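Local coordinates for protein pectate lyase (Pectobacterium carotovorum, PDB 4U49) that cleaves polygalacturonate by calcium-dependent eliminative scission and probably acts within the polymer chain, also on highly methylated pectins, at residues 46-51 and 65-70; 270-275 and 295-300; 72-77 and 243-248; 302-307 and 330-335. One frame throughout, in Å; residues are numbered along the deposited sequence.

In the fold
Contact 1 lies in the N-terminal beta-sandwich, contacts 2 and 4 in the catalytic parallel beta-helix, and contact 3 joins the two domains. Contacts 1 and 3 have centres about 14 Å apart and are bridged by a probable hydrogen bond from Gln49 NE2 to Asp72 O (2.7 Å). Contact 2 lies about 12 Å, centre to centre, from contact 3, because strands 244-247 and 274-277 are neighbours on consecutive coils. Contact 4, also about 12 Å, centre to centre, from contact 2, follows it along the chain in surface loops. Of the four, contact 3 comes near the calcium site: the Phe244 side chain is about 6 Å from that of Ile195, a Ca(2+)-binding residue, although no calcium is bound.

Contact 1: 46-51 and 65-70; sequences VVRQDV and IAELNS
Main-chain hydrogen bonds set the register between 46-51 and 65-70; strands 46-51 and 65-68 run antiparallel, their directions 168° apart. Gln49 and Leu68 form a hydrogen-bonded pair: Leu68 N donates to Gln49 O (2.7 Å) nearly along the carbonyl axis, while the return bond from Gln49 N to Leu68 O is weak. At Val51 both Ile65 and Ala66 face one residue, a classic beta bulge, with Val51 N donating to Ala66 O (2.9 Å) and Ile65 N to Val51 O (2.8 Å).

Side-chain polarity is split between the two faces. On the Gln49 face, CG lies anti to the carbonyl carbon and the chain then runs extended, so that NE2 reaches Asn69 O (3.0 Å) with that oxygen close to the amide plane. NE2 also donates to Asp72 O and OE1 accepts from Trp39 NE1, so both ends of this buried amide are held.

Charge gathers on the Asp50 face. Arg48, bent at chi3 (85°), grips the Asp50 carboxylate side-on, NE to OD1 and NH2 to OD2 (3.0 Å). Glu67 OE2 sits well out of the guanidinium plane, 3.6 Å from Arg48 NE, a long ion pair with no N-H aimed at it. Lys64 bridges both acids, which probably eases their mutual repulsion.

Apolar contacts complete the pairing: Val51 CG2 meets Leu68 CD1, and Val51 CG1 touches Ile65 CG1 where the two side chains cross obliquely, both at 3.7 Å. Such a bulged hairpin, with 46-54 flanked by 62-68 and 87-94, matches the C-C' pair of a fibronectin type III-like sandwich.

Contact 2: 270-275 and 295-300; sequences TIISAT and EIRDLR
Two short salt bridges, Arg300 NH2 to Asp298 OD2 (2.4 Å) and Arg297 NH1 to Glu295 OE2 (2.6 Å, its hydrogen bond weak because strongly bent), lie along 295-300, one of two stacked coils of the parallel beta-helix. The Arg300 guanidinium also has Asp298 OD1 over the centre of one face, and Ser273 CB at its edge.

Between the coils the polar bonding is main-chain and in register, the segments' end-to-end directions differing by only 5°. Ile271 N donates to Glu295 O (2.7 Å) and its carbonyl accepts from Arg297 N (2.9 Å), both nearly along the C=O axes. Past the shared corner at 272-273 and 297-298 the ladder resumes: Ala274 N to Asp298 O (3.1 Å), Arg300 N to Ala274 O.

Apolar side chains then stack. Ile271 and Ile296 share the same first torsion (-60° in each) and run side by side, CD1 of the former on CG1 of the latter (3.9 Å); Ala274 CB meets Leu299 CD1. Both Ile271 and Leu299 also touch Ile283. On the other face, Thr270 CG2 lies over the Arg297 guanidinium, while Thr275 OG1, hydrogen-bonded to Asn243 OD1, sits 3.2 Å from Arg300 CD.

Contact 3: 72-77 and 243-248; sequences DRTFTD and NFTLTG. Unlike the reference sequence in segment 243-248: Asn243 (reference Lys).
Thr74 turns OG1 into the crowded position between its backbone N and carbonyl carbon (chi1 71°), and Asn243, with phi and psi both positive, turns its carbonyl to meet that hydroxyl. The pair marks the interface between the sandwich strand 74-77 and strand 244-247 of the parallel beta-helix. The strand axes come no closer than 7.6 Å, so side chains and water, not a shared sheet, make the join between these segments.

Thr74 OG1 donates to Asn243 O (2.6 Å) from above the carbonyl plane. Thr245 OG1, anti to its own carbonyl carbon, donates to the same oxygen (2.9 Å), which is thus gripped twice. Thr74 CG2 packs against this carbonyl as well.

Asn243, which differs from the reference sequence, extends CG anti to its backbone N; its OD1 bonds Thr275 OG1, and its backbone N donates to Ser273 OG. Thus the residue that meets the sandwich is tied to the next coil. Its CB faces Asp72 OD1 at 3.8 Å, with the carboxylate and amide planes 32° apart. Phe244 points away from the sandwich segment.

Two waters add further polar links. Water 2 donates to Thr245 OG1 and is hydrogen-bonded to Thr76 OG1 (2.9 Å). Water 1 accepts from Asn243 ND2 (3.3 Å) and donates to Thr74 O (2.7 Å) and Asp72 OD2 (2.6 Å).

Contact 4: 302-307 and 330-335; sequences KGYKEG and EFWDTK
Glu330 closes strand 327-330 and reaches across to the loop that follows strand 294-301, so the contact ties two surface loops of the beta-helix domain, chiefly through water. From CB, which points toward the other loop, the chain runs fully extended: CG is anti to the backbone N (chi1 -177°) and CD continues the zigzag (chi2 178°). CB and CG meet nothing of 302-307; the touching is left to the carboxylate. Its OE1 lies 3.6 Å from Gly307 CA and accepts from water 4. Its OE2 accepts from water 3 at 2.5 Å and also from Val311 N, which helps to fix the rotation of the group.

Water 3 accepts hydrogen bonds from Gly307 N (2.7 Å) and Tyr304 OH (2.9 Å), so one molecule joins the backbone, a phenol and an acid. Water 4 stands in the plane of the Trp332 ring, accepts from NE1 and donates to both Glu306 OE1 (2.8 Å) and Glu330 OE1. Glu306 OE1 and Glu330 OE1 are 5.2 Å apart, and the shared donor probably softens their repulsion. Glu306 OE2 has a salt bridge to Arg341, which also makes a cation-pi contact with Trp332.

Tyr304, with CG anti to its backbone N (chi1 173°), meets Trp332 tip to tip: its OH comes to the indole edge, 3.3 Å from CH2 and 3.6 Å from CZ2.

Contact 1: 46-51 and 65-70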
loop_
_atom_site.group_PDB
_atom_site.type_symbol
_atom_site.label_atom_id
_atom_site.label_comp_id
_atom_site.label_asym_id
_atom_site.label_seq_id
_atom_site.Cartn_x
_atom_site.Cartn_y
_atom_site.Cartn_z
ATOM N N VAL A 46 -4.744 6.503 20.049
ATOM C CA VAL A 46 -3.321 6.259 20.257
ATOM C C VAL A 46 -2.512 7.551 20.095
ATOM O O VAL A 46 -2.851 8.421 19.287
ATOM C CB VAL A 46 -2.783 5.160 19.298
ATOM C CG1 VAL A 46 -3.826 4.070 19.098
ATOM C CG2 VAL A 46 -2.388 5.740 17.973
ATOM N N VAL A 47 -1.456 7.684 20.888
ATOM C CA VAL A 47 -0.637 8.891 20.857
ATOM C C VAL A 47 0.823 8.589 20.536
ATOM O O VAL A 47 1.560 9.472 20.102
ATOM C CB VAL A 47 -0.714 9.661 22.195
ATOM C CG1 VAL A 47 -2.137 10.120 22.459
ATOM C CG2 VAL A 47 -0.202 8.804 23.344
ATOM N N ARG A 48 1.237 7.343 20.744
ATOM C CA ARG A 48 2.612 6.942 20.468
ATOM C C ARG A 48 2.705 5.439 20.214
ATOM O O ARG A 48 1.871 4.670 20.688
ATOM C CB ARG A 48 3.530 7.332 21.630
ATOM C CG ARG A 48 5.007 7.348 21.276
ATOM C CD ARG A 48 5.871 7.675 22.484
ATOM N NE ARG A 48 6.185 6.494 23.284
ATOM C CZ ARG A 48 5.842 6.340 24.559
ATOM N NH1 ARG A 48 5.169 7.298 25.186
ATOM N NH2 ARG A 48 6.178 5.233 25.208
ATOM N N GLN A 49 3.718 5.030 19.457
ATOM C CA GLN A 49 3.974 3.616 19.212
ATOM C C GLN A 49 5.463 3.305 19.370
ATOM O O GLN A 49 6.314 4.080 18.934
ATOM C CB GLN A 49 3.491 3.218 17.820
ATOM C CG GLN A 49 2.016 3.475 17.589
ATOM C CD GLN A 49 1.581 3.121 16.185
ATOM O OE1 GLN A 49 0.968 2.078 15.959
ATOM N NE2 GLN A 49 1.892 3.992 15.232
ATOM N N ASP A 50 5.774 2.172 19.994
ATOM C CA ASP A 50 7.165 1.788 20.238
ATOM C C ASP A 50 7.504 0.469 19.553
ATOM O O ASP A 50 6.712 -0.470 19.582
ATOM C CB ASP A 50 7.444 1.666 21.739
ATOM C CG ASP A 50 7.444 3.005 22.451
ATOM O OD1 ASP A 50 7.509 4.052 21.776
ATOM O OD2 ASP A 50 7.401 3.008 23.699
ATOM N N VAL A 51 8.687 0.402 18.951
ATOM C CA VAL A 51 9.137 -0.806 18.265
ATOM C C VAL A 51 10.232 -1.523 19.053
ATOM O O VAL A 51 11.238 -0.916 19.425
ATOM C CB VAL A 51 9.668 -0.488 16.856
ATOM C CG1 VAL A 51 10.159 -1.755 16.171
ATOM C CG2 VAL A 51 8.591 0.200 16.025
ATOM N N ILE A 65 13.930 -0.157 19.581
ATOM C CA ILE A 65 14.752 0.343 18.482
ATOM C C ILE A 65 14.127 1.537 17.770
ATOM O O ILE A 65 14.756 2.125 16.891
ATOM C CB ILE A 65 15.038 -0.755 17.429
ATOM C CG1 ILE A 65 13.738 -1.259 16.800
ATOM C CG2 ILE A 65 15.831 -1.903 18.049
ATOM C CD1 ILE A 65 13.944 -2.166 15.588
ATOM N N ALA A 66 12.903 1.901 18.150
ATOM C CA ALA A 66 12.231 3.039 17.523
ATOM C C ALA A 66 11.037 3.549 18.321
ATOM O O ALA A 66 10.313 2.781 18.957
ATOM C CB ALA A 66 11.787 2.676 16.114
ATOM N N GLU A 67 10.846 4.861 18.271
ATOM C CA GLU A 67 9.681 5.510 18.847
ATOM C C GLU A 67 8.963 6.242 17.720
ATOM O O GLU A 67 9.564 7.076 17.043
ATOM C CB GLU A 67 10.093 6.468 19.965
ATOM C CG GLU A 67 8.941 7.037 20.756
ATOM C CD GLU A 67 9.413 7.851 21.942
ATOM O OE1 GLU A 67 9.471 9.093 21.825
ATOM O OE2 GLU A 67 9.732 7.246 22.987
ATOM N N LEU A 68 7.690 5.918 17.511
ATOM C CA LEU A 68 6.975 6.365 16.317
ATOM C C LEU A 68 5.793 7.280 16.616
ATOM O O LEU A 68 5.334 7.377 17.756
ATOM C CB LEU A 68 6.476 5.156 15.516
ATOM C CG LEU A 68 7.499 4.088 15.121
ATOM C CD1 LEU A 68 6.834 3.003 14.275
ATOM C CD2 LEU A 68 8.678 4.699 14.378
ATOM N N ASN A 69 5.290 7.939 15.575
ATOM C CA ASN A 69 4.073 8.729 15.703
ATOM C C ASN A 69 2.867 7.829 15.952
ATOM O O ASN A 69 3.003 6.616 16.119
ATOM C CB ASN A 69 3.849 9.605 14.460
ATOM C CG ASN A 69 3.689 8.796 13.176
ATOM O OD1 ASN A 69 3.253 7.646 13.189
ATOM N ND2 ASN A 69 4.041 9.412 12.051
ATOM N N SER A 70 1.682 8.426 15.956
ATOM C CA SER A 70 0.470 7.693 16.292
ATOM C C SER A 70 -0.155 7.002 15.080
ATOM O O SER A 70 -0.991 6.115 15.232
ATOM C CB SER A 70 -0.550 8.638 16.928
ATOM O OG SER A 70 -0.979 9.624 16.003
#

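Contact 2: 270-275 and 295-300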
loop_
_atom_site.group_PDB
_atom_site.type_symbol
_atom_site.label_atom_id
_atom_site.label_comp_id
_atom_site.label_asym_id
_atom_site.label_seq_id
_atom_site.Cartn_x
_atom_site.Cartn_y
_atom_site.Cartn_z
ATOM N N THR A 270 -5.272 10.096 -2.676
ATOM C CA THR A 270 -4.698 10.807 -1.545
ATOM C C THR A 270 -3.668 9.937 -0.846
ATOM O O THR A 270 -3.984 8.860 -0.341
ATOM C CB THR A 270 -5.768 11.245 -0.531
ATOM O OG1 THR A 270 -6.709 12.114 -1.175
ATOM C CG2 THR A 270 -5.120 11.984 0.628
ATOM N N ILE A 271 -2.424 10.399 -0.839
ATOM C CA ILE A 271 -1.382 9.726 -0.086
ATOM C C ILE A 271 -1.204 10.466 1.227
ATOM O O ILE A 271 -0.607 11.538 1.262
ATOM C CB ILE A 271 -0.040 9.682 -0.839
ATOM C CG1 ILE A 271 -0.183 8.950 -2.173
ATOM C CG2 ILE A 271 1.026 9.012 0.018
ATOM C CD1 ILE A 271 1.101 8.922 -2.975
ATOM N N ILE A 272 -1.752 9.910 2.300
ATOM C CA ILE A 272 -1.595 10.514 3.617
ATOM C C ILE A 272 -0.175 10.256 4.123
ATOM O O ILE A 272 0.492 11.160 4.629
ATOM C CB ILE A 272 -2.635 9.975 4.615
ATOM C CG1 ILE A 272 -4.050 10.256 4.096
ATOM C CG2 ILE A 272 -2.425 10.598 5.990
ATOM C CD1 ILE A 272 -5.158 9.923 5.081
ATOM N N SER A 273 0.289 9.022 3.958
ATOM C CA SER A 273 1.669 8.672 4.274
ATOM C C SER A 273 2.061 7.369 3.588
ATOM O O SER A 273 1.314 6.392 3.614
ATOM C CB SER A 273 1.871 8.553 5.786
ATOM O OG SER A 273 1.013 7.568 6.331
ATOM N N ALA A 274 3.236 7.370 2.967
ATOM C CA ALA A 274 3.747 6.189 2.283
ATOM C C ALA A 274 5.264 6.253 2.184
ATOM O O ALA A 274 5.849 7.335 2.227
ATOM C CB ALA A 274 3.132 6.060 0.896
ATOM N N THR A 275 5.889 5.089 2.048
ATOM C CA THR A 275 7.335 4.994 1.898
ATOM C C THR A 275 7.693 4.117 0.709
ATOM O O THR A 275 7.137 3.033 0.546
ATOM C CB THR A 275 8.001 4.413 3.160
ATOM O OG1 THR A 275 7.888 5.349 4.239
ATOM C CG2 THR A 275 9.473 4.119 2.906
ATOM N N GLU A 295 -3.491 14.242 -4.039
ATOM C CA GLU A 295 -3.073 14.968 -2.849
ATOM C C GLU A 295 -2.069 14.122 -2.072
ATOM O O GLU A 295 -2.362 12.990 -1.692
ATOM C CB GLU A 295 -4.280 15.326 -1.980
ATOM C CG GLU A 295 -3.922 16.104 -0.721
ATOM C CD GLU A 295 -5.119 16.792 -0.092
ATOM O OE1 GLU A 295 -6.266 16.466 -0.463
ATOM O OE2 GLU A 295 -4.909 17.668 0.774
ATOM N N ILE A 296 -0.879 14.670 -1.852
ATOM C CA ILE A 296 0.204 13.919 -1.229
ATOM C C ILE A 296 0.777 14.675 -0.037
ATOM O O ILE A 296 1.226 15.813 -0.177
ATOM C CB ILE A 296 1.325 13.623 -2.239
ATOM C CG1 ILE A 296 0.770 12.799 -3.405
ATOM C CG2 ILE A 296 2.486 12.908 -1.555
ATOM C CD1 ILE A 296 1.655 12.782 -4.631
ATOM N N ARG A 297 0.766 14.038 1.131
ATOM C CA ARG A 297 1.116 14.727 2.376
ATOM C C ARG A 297 2.472 14.336 2.953
ATOM O O ARG A 297 3.264 15.196 3.337
ATOM C CB ARG A 297 0.047 14.477 3.445
ATOM C CG ARG A 297 -1.376 14.806 3.038
ATOM C CD ARG A 297 -2.239 15.022 4.278
ATOM N NE ARG A 297 -3.592 14.494 4.124
ATOM C CZ ARG A 297 -4.571 15.118 3.475
ATOM N NH1 ARG A 297 -4.349 16.296 2.910
ATOM N NH2 ARG A 297 -5.772 14.562 3.385
ATOM N N ASP A 298 2.731 13.037 3.035
ATOM C CA ASP A 298 3.918 12.548 3.730
ATOM C C ASP A 298 4.526 11.373 2.973
ATOM O O ASP A 298 4.338 10.213 3.332
ATOM C CB ASP A 298 3.559 12.158 5.171
ATOM C CG ASP A 298 4.728 11.559 5.939
ATOM O OD1 ASP A 298 5.892 11.750 5.532
ATOM O OD2 ASP A 298 4.470 10.891 6.964
ATOM N N LEU A 299 5.265 11.686 1.919
ATOM C CA LEU A 299 5.867 10.661 1.081
ATOM C C LEU A 299 7.370 10.567 1.312
ATOM O O LEU A 299 8.084 11.563 1.201
ATOM C CB LEU A 299 5.572 10.952 -0.391
ATOM C CG LEU A 299 6.072 9.949 -1.427
ATOM C CD1 LEU A 299 5.485 8.570 -1.179
ATOM C CD2 LEU A 299 5.738 10.436 -2.834
ATOM N N ARG A 300 7.841 9.369 1.642
ATOM C CA ARG A 300 9.266 9.132 1.849
ATOM C C ARG A 300 9.802 8.214 0.757
ATOM O O ARG A 300 9.263 7.133 0.527
ATOM C CB ARG A 300 9.523 8.510 3.224
ATOM C CG ARG A 300 8.745 9.136 4.373
ATOM C CD ARG A 300 8.664 8.159 5.543
ATOM N NE ARG A 300 7.882 8.657 6.673
ATOM C CZ ARG A 300 6.554 8.652 6.730
ATOM N NH1 ARG A 300 5.844 8.197 5.706
ATOM N NH2 ARG A 300 5.932 9.116 7.807
#

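Contact 3: 72-77 and 243-248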
loop_
_atom_site.group_PDB
_atom_site.type_symbol
_atom_site.label_atom_id
_atom_site.label_comp_id
_atom_site.label_asym_id
_atom_site.label_seq_id
_atom_site.Cartn_x
_atom_site.Cartn_y
_atom_site.Cartn_z
ATOM N N ASP A 72 1.548 5.839 11.916
ATOM C CA ASP A 72 2.295 4.842 11.146
ATOM C C ASP A 72 1.833 3.430 11.490
ATOM O O ASP A 72 1.565 3.125 12.651
ATOM C CB ASP A 72 3.803 4.966 11.401
ATOM C CG ASP A 72 4.436 6.141 10.667
ATOM O OD1 ASP A 72 3.701 6.951 10.058
ATOM O OD2 ASP A 72 5.681 6.259 10.715
ATOM N N ARG A 73 1.736 2.569 10.481
ATOM C CA ARG A 73 1.403 1.168 10.717
ATOM C C ARG A 73 2.458 0.257 10.097
ATOM O O ARG A 73 2.233 -0.941 9.919
ATOM C CB ARG A 73 0.013 0.836 10.160
ATOM C CG ARG A 73 -1.135 1.558 10.875
ATOM C CD ARG A 73 -1.243 1.145 12.337
ATOM N NE ARG A 73 -2.412 1.731 12.993
ATOM C CZ ARG A 73 -2.392 2.864 13.690
ATOM N NH1 ARG A 73 -1.262 3.545 13.828
ATOM N NH2 ARG A 73 -3.506 3.316 14.254
ATOM N N THR A 74 3.605 0.842 9.756
ATOM C CA THR A 74 4.762 0.084 9.294
ATOM C C THR A 74 6.053 0.629 9.889
ATOM O O THR A 74 6.090 1.748 10.396
ATOM C CB THR A 74 4.918 0.115 7.762
ATOM O OG1 THR A 74 5.334 1.424 7.356
ATOM C CG2 THR A 74 3.622 -0.254 7.064
ATOM N N PHE A 75 7.112 -0.170 9.813
ATOM C CA PHE A 75 8.448 0.275 10.184
ATOM C C PHE A 75 9.487 -0.508 9.397
ATOM O O PHE A 75 9.341 -1.712 9.195
ATOM C CB PHE A 75 8.693 0.109 11.687
ATOM C CG PHE A 75 10.091 0.465 12.113
ATOM C CD1 PHE A 75 10.459 1.791 12.275
ATOM C CD2 PHE A 75 11.037 -0.523 12.345
ATOM C CE1 PHE A 75 11.743 2.126 12.663
ATOM C CE2 PHE A 75 12.324 -0.193 12.730
ATOM C CZ PHE A 75 12.676 1.133 12.889
ATOM N N THR A 76 10.538 0.179 8.959
ATOM C CA THR A 76 11.620 -0.468 8.227
ATOM C C THR A 76 12.870 -0.577 9.094
ATOM O O THR A 76 13.440 0.433 9.499
ATOM C CB THR A 76 11.974 0.293 6.936
ATOM O OG1 THR A 76 10.835 0.333 6.067
ATOM C CG2 THR A 76 13.127 -0.393 6.215
ATOM N N ASP A 77 13.293 -1.806 9.373
ATOM C CA ASP A 77 14.488 -2.042 10.175
ATOM C C ASP A 77 15.689 -2.308 9.275
ATOM O O ASP A 77 15.750 -3.330 8.591
ATOM C CB ASP A 77 14.268 -3.213 11.141
ATOM C CG ASP A 77 15.455 -3.448 12.062
ATOM O OD1 ASP A 77 15.451 -4.462 12.791
ATOM O OD2 ASP A 77 16.396 -2.628 12.061
ATOM N N ASN A 243 1.655 4.745 6.491
ATOM C CA ASN A 243 2.995 4.520 5.954
ATOM C C ASN A 243 3.106 3.204 5.184
ATOM O O ASN A 243 4.068 2.452 5.357
ATOM C CB ASN A 243 4.036 4.561 7.077
ATOM C CG ASN A 243 5.433 4.830 6.559
ATOM O OD1 ASN A 243 5.606 5.339 5.450
ATOM N ND2 ASN A 243 6.441 4.489 7.357
ATOM N N PHE A 244 2.101 2.934 4.352
ATOM C CA PHE A 244 2.147 1.861 3.361
ATOM C C PHE A 244 3.489 1.906 2.640
ATOM O O PHE A 244 3.922 2.968 2.201
ATOM C CB PHE A 244 0.974 2.008 2.384
ATOM C CG PHE A 244 1.062 1.132 1.164
ATOM C CD1 PHE A 244 0.877 -0.237 1.255
ATOM C CD2 PHE A 244 1.286 1.690 -0.085
ATOM C CE1 PHE A 244 0.942 -1.037 0.124
ATOM C CE2 PHE A 244 1.353 0.896 -1.216
ATOM C CZ PHE A 244 1.179 -0.466 -1.112
ATOM N N THR A 245 4.160 0.760 2.547
ATOM C CA THR A 245 5.545 0.737 2.082
ATOM C C THR A 245 5.767 -0.150 0.860
ATOM O O THR A 245 5.388 -1.322 0.845
ATOM C CB THR A 245 6.500 0.270 3.207
ATOM O OG1 THR A 245 6.459 1.206 4.292
ATOM C CG2 THR A 245 7.936 0.163 2.695
ATOM N N LEU A 246 6.393 0.426 -0.162
ATOM C CA LEU A 246 6.797 -0.320 -1.348
ATOM C C LEU A 246 8.255 -0.743 -1.220
ATOM O O LEU A 246 9.111 0.067 -0.869
ATOM C CB LEU A 246 6.609 0.522 -2.613
ATOM C CG LEU A 246 5.195 0.983 -2.978
ATOM C CD1 LEU A 246 5.227 1.803 -4.263
ATOM C CD2 LEU A 246 4.264 -0.206 -3.132
ATOM N N THR A 247 8.537 -2.009 -1.500
ATOM C CA THR A 247 9.913 -2.486 -1.498
ATOM C C THR A 247 10.227 -3.215 -2.801
ATOM O O THR A 247 9.326 -3.694 -3.493
ATOM C CB THR A 247 10.197 -3.414 -0.297
ATOM O OG1 THR A 247 11.577 -3.801 -0.306
ATOM C CG2 THR A 247 9.328 -4.656 -0.353
ATOM N N GLY A 248 11.511 -3.290 -3.132
ATOM C CA GLY A 248 11.940 -3.886 -4.382
ATOM C C GLY A 248 11.997 -2.863 -5.501
ATOM O O GLY A 248 12.318 -1.697 -5.277
HETATM O O HOH W 1 7.284 4.187 10.532
HETATM O O HOH W 2 8.227 1.403 6.572
#

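Contact 4: 302-307 and 330-335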
loop_
_atom_site.group_PDB
_atom_site.type_symbol
_atom_site.label_atom_id
_atom_site.label_comp_id
_atom_site.label_asym_id
_atom_site.label_seq_id
_atom_site.Cartn_x
_atom_site.Cartn_y
_atom_site.Cartn_z
ATOM N N LYS A 302 13.396 6.452 -1.039
ATOM C CA LYS A 302 14.821 6.150 -0.920
ATOM C C LYS A 302 15.639 6.912 -1.957
ATOM O O LYS A 302 15.394 6.800 -3.158
ATOM C CB LYS A 302 15.067 4.647 -1.068
ATOM C CG LYS A 302 16.539 4.259 -1.017
ATOM C CD LYS A 302 16.725 2.765 -1.210
ATOM C CE LYS A 302 18.196 2.384 -1.147
ATOM N NZ LYS A 302 18.418 0.945 -1.461
ATOM N N GLY A 303 16.603 7.693 -1.477
ATOM C CA GLY A 303 17.477 8.471 -2.338
ATOM C C GLY A 303 16.737 9.467 -3.211
ATOM O O GLY A 303 17.091 9.668 -4.374
ATOM N N TYR A 304 15.710 10.096 -2.649
ATOM C CA TYR A 304 14.865 10.989 -3.432
ATOM C C TYR A 304 15.590 12.243 -3.902
ATOM O O TYR A 304 16.273 12.914 -3.128
ATOM C CB TYR A 304 13.626 11.408 -2.640
ATOM C CG TYR A 304 12.820 12.463 -3.361
ATOM C CD1 TYR A 304 12.089 12.144 -4.499
ATOM C CD2 TYR A 304 12.806 13.783 -2.921
ATOM C CE1 TYR A 304 11.360 13.103 -5.174
ATOM C CE2 TYR A 304 12.078 14.750 -3.591
ATOM C CZ TYR A 304 11.356 14.403 -4.717
ATOM O OH TYR A 304 10.630 15.358 -5.390
ATOM N N LYS A 305 15.430 12.541 -5.186
ATOM C CA LYS A 305 15.839 13.813 -5.765
ATOM C C LYS A 305 14.713 14.281 -6.677
ATOM O O LYS A 305 14.018 13.456 -7.271
ATOM C CB LYS A 305 17.152 13.676 -6.537
ATOM C CG LYS A 305 18.324 13.207 -5.688
ATOM C CD LYS A 305 19.510 12.793 -6.545
ATOM C CE LYS A 305 20.608 12.174 -5.695
ATOM N NZ LYS A 305 20.086 11.050 -4.869
ATOM N N GLU A 306 14.522 15.593 -6.783
ATOM C CA GLU A 306 13.442 16.133 -7.604
ATOM C C GLU A 306 13.545 15.647 -9.047
ATOM O O GLU A 306 14.569 15.829 -9.704
ATOM C CB GLU A 306 13.439 17.664 -7.558
ATOM C CG GLU A 306 12.312 18.298 -8.362
ATOM C CD GLU A 306 12.045 19.735 -7.965
ATOM O OE1 GLU A 306 11.577 20.512 -8.823
ATOM O OE2 GLU A 306 12.294 20.088 -6.793
ATOM N N GLY A 307 12.480 15.010 -9.523
ATOM C CA GLY A 307 12.459 14.441 -10.856
ATOM C C GLY A 307 12.875 12.983 -10.865
ATOM O O GLY A 307 12.730 12.291 -11.872
ATOM N N GLU A 330 5.997 17.170 -14.608
ATOM C CA GLU A 330 5.816 17.131 -13.161
ATOM C C GLU A 330 5.380 18.490 -12.629
ATOM O O GLU A 330 5.907 19.524 -13.041
ATOM C CB GLU A 330 7.106 16.688 -12.470
ATOM C CG GLU A 330 6.980 16.540 -10.965
ATOM C CD GLU A 330 8.263 16.055 -10.320
ATOM O OE1 GLU A 330 9.348 16.324 -10.878
ATOM O OE2 GLU A 330 8.185 15.398 -9.262
ATOM N N PHE A 331 4.420 18.487 -11.709
ATOM C CA PHE A 331 3.885 19.730 -11.171
ATOM C C PHE A 331 3.707 19.690 -9.661
ATOM O O PHE A 331 3.512 18.625 -9.072
ATOM C CB PHE A 331 2.550 20.064 -11.835
ATOM C CG PHE A 331 2.674 20.416 -13.286
ATOM C CD1 PHE A 331 2.855 21.730 -13.678
ATOM C CD2 PHE A 331 2.618 19.430 -14.255
ATOM C CE1 PHE A 331 2.972 22.054 -15.013
ATOM C CE2 PHE A 331 2.740 19.748 -15.589
ATOM C CZ PHE A 331 2.915 21.063 -15.969
ATOM N N TRP A 332 3.779 20.872 -9.055
ATOM C CA TRP A 332 3.599 21.053 -7.620
ATOM C C TRP A 332 2.594 22.166 -7.355
ATOM O O TRP A 332 2.554 23.155 -8.089
ATOM C CB TRP A 332 4.930 21.393 -6.942
ATOM C CG TRP A 332 6.045 20.459 -7.279
ATOM C CD1 TRP A 332 6.871 20.526 -8.365
ATOM C CD2 TRP A 332 6.467 19.319 -6.523
ATOM N NE1 TRP A 332 7.778 19.495 -8.333
ATOM C CE2 TRP A 332 7.553 18.740 -7.211
ATOM C CE3 TRP A 332 6.033 18.730 -5.332
ATOM C CZ2 TRP A 332 8.210 17.602 -6.749
ATOM C CZ3 TRP A 332 6.689 17.599 -4.872
ATOM C CH2 TRP A 332 7.765 17.048 -5.581
ATOM N N ASP A 333 1.789 22.001 -6.308
ATOM C CA ASP A 333 0.856 23.034 -5.857
ATOM C C ASP A 333 -0.088 23.529 -6.954
ATOM O O ASP A 333 -0.321 24.732 -7.086
ATOM C CB ASP A 333 1.631 24.216 -5.270
ATOM C CG ASP A 333 2.493 23.813 -4.092
ATOM O OD1 ASP A 333 1.962 23.178 -3.156
ATOM O OD2 ASP A 333 3.706 24.109 -4.112
ATOM N N THR A 334 -0.619 22.602 -7.743
ATOM C CA THR A 334 -1.609 22.937 -8.758
ATOM C C THR A 334 -2.960 22.347 -8.377
ATOM O O THR A 334 -3.062 21.613 -7.394
ATOM C CB THR A 334 -1.207 22.419 -10.147
ATOM O OG1 THR A 334 -1.127 20.988 -10.110
ATOM C CG2 THR A 334 0.140 22.991 -10.563
ATOM N N LYS A 335 -3.990 22.657 -9.159
ATOM C CA LYS A 335 -5.335 22.173 -8.857
ATOM C C LYS A 335 -5.410 20.647 -8.940
ATOM O O LYS A 335 -6.199 20.022 -8.231
ATOM C CB LYS A 335 -6.369 22.814 -9.790
ATOM C CG LYS A 335 -6.193 22.497 -11.267
ATOM C CD LYS A 335 -7.248 23.198 -12.110
ATOM C CE LYS A 335 -7.080 22.894 -13.596
ATOM N NZ LYS A 335 -7.330 21.460 -13.918
HETATM O O HOH W 3 10.181 14.534 -8.118
HETATM O O HOH W 4 9.888 19.509 -10.786
#